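Local coordinates for YjbQ family protein (Sulfolobus tokodaii, PDB 1VE0) that is of unknown function but binds zinc ions, as a trimeric member of the uncharacterised YjbQ (UPF0047) family, at residues M58-L62 / I115-F119. Residues are numbered along the deposited sequence.
Sequences MKDFL and ILLEF
Residues 58-62 form just over one turn within helix 55-68, and residues 115-118 are extended in the central strand of a three-stranded antiparallel sheet, flanked by strands 17-20 and 46-51; Phe-119 (phi/psi -125/-1) leaves the strand. The local axes approach to 9.6 Å and run in roughly the same direction, crossing at -43°. Across the gap, CA of Met-58 lies 8.9 Å from CA of Ile-115, and CA of Leu-62 lies 7.4 Å from CA of Leu-117. Ile-115 and Leu-117 point their CA-to-CB bonds toward the helix, while Leu-116 between them points away. The side chains meet one another through apolar atoms alone. Met-58, a selenomethionine with chi1 and chi2 both m, brings SE to 3.8 Å from Ile-115 CD1, which also lies 4.1 Å from Phe-61 CE2. Phe-61 (chi1 m) points toward the strand, its CB 3.9 Å from Leu-117 CD2. Leu-62, rotamer mt, sends CD2 to 4.1 Å from Leu-117 CD2 and 4.2 Å from Phe-119 CE2; CD2 also rests 3.9 Å from the backbone carbonyl O of Glu-118. The Glu-118 carboxylate turns from the helix to hydrogen-bond Asp-120 N and Thr-12 OG1 and salt-bridge Arg-125. The Asp-60 carboxylate hydrogen-bonds the backbone N atoms of Glu-76 and His-77 of the second subunit. The arrangement is a helix packed on one face of an antiparallel sheet, as in alpha+beta folds; the Phe-61 side chain lies about 6 Å from that of Glu-52, a zinc-binding residue of this protein to which no zinc is bound in this chain.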
loop_
_atom_site.group_PDB
_atom_site.type_symbol
_atom_site.label_atom_id
_atom_site.label_comp_id
_atom_site.label_asym_id
_atom_site.label_seq_id
_atom_site.Cartn_x
_atom_site.Cartn_y
_atom_site.Cartn_z
HETATM N N MSE A 58 -15.509 3.428 11.373
HETATM C CA MSE A 58 -14.481 4.402 11.716
HETATM C C MSE A 58 -13.858 4.034 13.063
HETATM O O MSE A 58 -12.701 4.356 13.325
HETATM C CB MSE A 58 -15.072 5.811 11.740
HETATM C CG MSE A 58 -15.382 6.356 10.355
HETATM SE SE MSE A 58 -13.753 6.579 9.274
HETATM C CE MSE A 58 -13.403 8.431 9.767
ATOM N N LYS A 59 -14.624 3.344 13.909
ATOM C CA LYS A 59 -14.116 2.893 15.199
ATOM C C LYS A 59 -13.364 1.566 14.997
ATOM O O LYS A 59 -12.277 1.368 15.538
ATOM C CB LYS A 59 -15.262 2.664 16.193
ATOM C CG LYS A 59 -15.988 3.911 16.674
ATOM C CD LYS A 59 -17.012 3.502 17.727
ATOM C CE LYS A 59 -17.758 4.680 18.325
ATOM N NZ LYS A 59 -18.798 5.217 17.413
ATOM N N ASP A 60 -13.965 0.662 14.223
ATOM C CA ASP A 60 -13.372 -0.646 13.924
ATOM C C ASP A 60 -11.927 -0.572 13.404
ATOM O O ASP A 60 -11.077 -1.364 13.819
ATOM C CB ASP A 60 -14.221 -1.387 12.879
ATOM C CG ASP A 60 -15.577 -1.827 13.414
ATOM O OD1 ASP A 60 -16.509 -2.008 12.590
ATOM O OD2 ASP A 60 -15.711 -2.003 14.646
ATOM N N PHE A 61 -11.643 0.357 12.489
ATOM C CA PHE A 61 -10.286 0.455 11.948
ATOM C C PHE A 61 -9.278 0.637 13.080
ATOM O O PHE A 61 -8.230 -0.007 13.099
ATOM C CB PHE A 61 -10.139 1.633 10.963
ATOM C CG PHE A 61 -10.976 1.509 9.722
ATOM C CD1 PHE A 61 -10.983 0.328 8.977
ATOM C CD2 PHE A 61 -11.787 2.566 9.310
ATOM C CE1 PHE A 61 -11.788 0.198 7.844
ATOM C CE2 PHE A 61 -12.595 2.444 8.181
ATOM C CZ PHE A 61 -12.596 1.254 7.445
ATOM N N LEU A 62 -9.614 1.521 14.016
ATOM C CA LEU A 62 -8.757 1.822 15.154
ATOM C C LEU A 62 -8.693 0.665 16.144
ATOM O O LEU A 62 -7.609 0.272 16.572
ATOM C CB LEU A 62 -9.259 3.085 15.856
ATOM C CG LEU A 62 -9.372 4.277 14.903
ATOM C CD1 LEU A 62 -9.979 5.463 15.635
ATOM C CD2 LEU A 62 -7.988 4.611 14.356
ATOM N N ILE A 115 -9.517 8.307 4.087
ATOM C CA ILE A 115 -9.465 8.399 5.539
ATOM C C ILE A 115 -8.069 8.470 6.144
ATOM O O ILE A 115 -7.181 7.708 5.757
ATOM C CB ILE A 115 -10.190 7.173 6.149
ATOM C CG1 ILE A 115 -11.657 7.173 5.703
ATOM C CG2 ILE A 115 -10.058 7.179 7.666
ATOM C CD1 ILE A 115 -12.341 5.834 5.839
ATOM N N LEU A 116 -7.873 9.387 7.095
ATOM C CA LEU A 116 -6.582 9.462 7.788
ATOM C C LEU A 116 -6.741 8.691 9.101
ATOM O O LEU A 116 -7.680 8.933 9.846
ATOM C CB LEU A 116 -6.185 10.914 8.089
ATOM C CG LEU A 116 -5.056 11.110 9.121
ATOM C CD1 LEU A 116 -3.755 10.526 8.607
ATOM C CD2 LEU A 116 -4.880 12.587 9.400
ATOM N N LEU A 117 -5.836 7.750 9.370
ATOM C CA LEU A 117 -5.883 6.962 10.600
ATOM C C LEU A 117 -4.723 7.427 11.467
ATOM O O LEU A 117 -3.571 7.435 11.031
ATOM C CB LEU A 117 -5.768 5.450 10.309
ATOM C CG LEU A 117 -6.932 4.768 9.556
ATOM C CD1 LEU A 117 -6.636 3.262 9.433
ATOM C CD2 LEU A 117 -8.260 4.974 10.310
ATOM N N GLU A 118 -5.049 7.832 12.689
ATOM C CA GLU A 118 -4.087 8.354 13.657
ATOM C C GLU A 118 -3.867 7.323 14.757
ATOM O O GLU A 118 -4.824 6.767 15.292
ATOM C CB GLU A 118 -4.658 9.657 14.239
ATOM C CG GLU A 118 -3.933 10.252 15.439
ATOM C CD GLU A 118 -2.548 10.747 15.110
ATOM O OE1 GLU A 118 -1.627 9.903 15.040
ATOM O OE2 GLU A 118 -2.383 11.979 14.912
ATOM N N PHE A 119 -2.605 7.066 15.089
ATOM C CA PHE A 119 -2.271 6.100 16.125
ATOM C C PHE A 119 -1.383 6.713 17.200
ATOM O O PHE A 119 -1.020 6.034 18.148
ATOM C CB PHE A 119 -1.554 4.887 15.515
ATOM C CG PHE A 119 -2.274 4.294 14.334
ATOM C CD1 PHE A 119 -1.791 4.485 13.044
ATOM C CD2 PHE A 119 -3.455 3.585 14.508
ATOM C CE1 PHE A 119 -2.477 3.978 11.944
ATOM C CE2 PHE A 119 -4.152 3.074 13.412
ATOM C CZ PHE A 119 -3.659 3.273 12.133
#